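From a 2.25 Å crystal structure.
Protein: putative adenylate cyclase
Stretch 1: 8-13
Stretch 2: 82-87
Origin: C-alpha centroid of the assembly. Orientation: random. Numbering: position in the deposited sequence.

Stretch 1 8-13: QGQFEV
Stretch 2 82-87: ADRCEA

Two segments remote in sequence can be joined by very few backbone hydrogen bonds, with side chains around them extending the contact. In this putative adenylate cyclase, residues 8–13 and 82–87 run antiparallel and meet at a single beta bridge, Phe11 with Arg84, whose CA atoms lie 4.8 Å apart. The register places Gln10 opposite Cys85 (CA to CA 5.2 Å) and Glu12 opposite Asp83 (CA to CA 5.3 Å).

Backbone hydrogen bonds flank the bridge. Cys85 N donates to Gln10 O at 2.9 Å with an angle of 165°, and Glu12 N donates to Asp83 O, also at 2.9 Å, with an angle of 155°. The same two carbonyls receive CA-H...O contacts, Arg84 CA to Gln10 O and Phe11 CA to Asp83 O, each 3.3 Å; a third runs from Gln10 CA to Cys85 O at 3.5 Å.

The backbone is extended at the centre of the pairing: phi/psi is -121/115 for Phe11, -122/111 for Glu12, -95/127 for Arg84 and -149/123 for Cys85. The approaches differ. Gly9 adopts -171/-125, a conformation that residues with a CB rarely adopt and glycine tolerates readily, and Gln10 turns at -43/-20, while Asp83, at -107/18, leads from a compact Ala82 (-42/-41) into the extended run.

Polar side chains cluster beside the bridge. Arg84 is fully extended, with chi1 to chi3 all t and chi4 at -178°, a shape that carries its guanidinium to Glu86 in its own stretch. Glu86 (m, t, chi3 65°) presents OE2 to Arg84 NH2 in a 2.7 Å salt bridge, and Arg84 NE also donates to Glu86 OE2 at 3.0 Å. Gln10, likewise extended (t, t, chi3 -175°), starts sideways but brings its end nearer, laying OE1 over one face of the guanidinium. Gln10 OE1 is 3.1 Å from Arg84 NE, yet the angle is too poor for a hydrogen bond; the long amide chain contributes packing instead.

Mixed contacts, each pairing a carboxylate oxygen with a ring carbon or a sulfur, add to the 386 Å² buried between the stretches. The Phe11 ring (chi1 m, chi2 -55°) meets Asp83 obliquely, its CD1 3.7 Å from Asp83 OD2, with Asp83 in the p rotamer and chi2 at -69°. Elsewhere in the contact, Glu12 extends (t, t, chi3 -166°) until OE2 lies 3.4 Å from Cys85 SG. Cys85, chi1 t, is buried, and its small side chain fits beside the longer glutamate.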

# COMPACT_ATOMS: atom_id res chain seq x y z
N GLN A 8 16.04 -11.15 -1.78
CA GLN A 8 14.96 -11.19 -0.75
C GLN A 8 13.66 -10.59 -1.29
O GLN A 8 13.51 -9.37 -1.34
CB GLN A 8 15.41 -10.43 0.51
CG GLN A 8 16.29 -11.26 1.45
CD GLN A 8 17.08 -10.43 2.46
OE1 GLN A 8 16.52 -9.59 3.17
NE2 GLN A 8 18.38 -10.66 2.51
N GLY A 9 12.74 -11.46 -1.69
CA GLY A 9 11.47 -11.00 -2.22
C GLY A 9 10.38 -12.02 -2.48
O GLY A 9 10.00 -12.80 -1.60
N GLN A 10 9.89 -12.01 -3.72
CA GLN A 10 8.80 -12.87 -4.20
C GLN A 10 8.77 -14.36 -3.80
O GLN A 10 7.71 -14.98 -3.85
CB GLN A 10 8.71 -12.75 -5.73
CG GLN A 10 7.49 -13.44 -6.35
CD GLN A 10 7.38 -13.22 -7.85
OE1 GLN A 10 6.41 -13.64 -8.48
NE2 GLN A 10 8.39 -12.57 -8.43
N PHE A 11 9.90 -14.92 -3.40
CA PHE A 11 9.91 -16.34 -3.05
C PHE A 11 10.36 -16.59 -1.63
O PHE A 11 11.51 -16.34 -1.27
CB PHE A 11 10.78 -17.09 -4.06
CG PHE A 11 10.42 -16.78 -5.49
CD1 PHE A 11 9.11 -16.96 -5.93
CD2 PHE A 11 11.35 -16.23 -6.37
CE1 PHE A 11 8.73 -16.59 -7.23
CE2 PHE A 11 10.98 -15.87 -7.66
CZ PHE A 11 9.66 -16.05 -8.09
N GLU A 12 9.43 -17.11 -0.83
CA GLU A 12 9.67 -17.36 0.58
C GLU A 12 9.47 -18.81 1.00
O GLU A 12 8.35 -19.31 0.98
CB GLU A 12 8.71 -16.47 1.39
CG GLU A 12 8.76 -16.63 2.90
CD GLU A 12 7.61 -15.92 3.60
OE1 GLU A 12 7.66 -15.76 4.84
OE2 GLU A 12 6.64 -15.52 2.92
N VAL A 13 10.56 -19.49 1.35
CA VAL A 13 10.44 -20.86 1.82
C VAL A 13 10.27 -20.72 3.33
O VAL A 13 11.01 -19.97 3.98
CB VAL A 13 11.70 -21.71 1.52
CG1 VAL A 13 11.83 -21.93 0.02
CG2 VAL A 13 12.94 -21.03 2.05
N ALA A 82 3.13 -22.28 -4.44
CA ALA A 82 3.36 -22.66 -3.05
C ALA A 82 4.29 -21.73 -2.27
O ALA A 82 4.04 -21.43 -1.10
CB ALA A 82 3.90 -24.08 -2.99
N ASP A 83 5.37 -21.28 -2.92
CA ASP A 83 6.35 -20.42 -2.28
C ASP A 83 6.33 -18.95 -2.71
O ASP A 83 7.31 -18.23 -2.48
CB ASP A 83 7.75 -20.97 -2.53
CG ASP A 83 8.04 -21.14 -4.01
OD1 ASP A 83 7.41 -22.02 -4.64
OD2 ASP A 83 8.87 -20.38 -4.55
N ARG A 84 5.24 -18.50 -3.32
CA ARG A 84 5.18 -17.10 -3.75
C ARG A 84 4.50 -16.21 -2.73
O ARG A 84 3.38 -16.48 -2.28
CB ARG A 84 4.45 -16.99 -5.10
CG ARG A 84 4.43 -15.57 -5.69
CD ARG A 84 3.61 -15.51 -6.98
NE ARG A 84 3.51 -14.15 -7.51
CZ ARG A 84 2.82 -13.81 -8.60
NH1 ARG A 84 2.16 -14.73 -9.29
NH2 ARG A 84 2.79 -12.55 -9.00
N CYS A 85 5.18 -15.14 -2.35
CA CYS A 85 4.64 -14.19 -1.39
C CYS A 85 5.15 -12.79 -1.69
O CYS A 85 6.36 -12.55 -1.73
CB CYS A 85 5.03 -14.59 0.03
SG CYS A 85 4.41 -13.47 1.30
N GLU A 86 4.22 -11.87 -1.91
CA GLU A 86 4.61 -10.50 -2.19
C GLU A 86 4.00 -9.57 -1.15
O GLU A 86 2.92 -9.83 -0.62
CB GLU A 86 4.17 -10.11 -3.60
CG GLU A 86 4.74 -11.03 -4.67
CD GLU A 86 4.50 -10.52 -6.07
OE1 GLU A 86 5.05 -9.45 -6.42
OE2 GLU A 86 3.77 -11.19 -6.83
N ALA A 87 4.71 -8.49 -0.86
CA ALA A 87 4.24 -7.55 0.12
C ALA A 87 4.87 -6.19 -0.07
O ALA A 87 5.81 -6.02 -0.84
CB ALA A 87 4.58 -8.05 1.51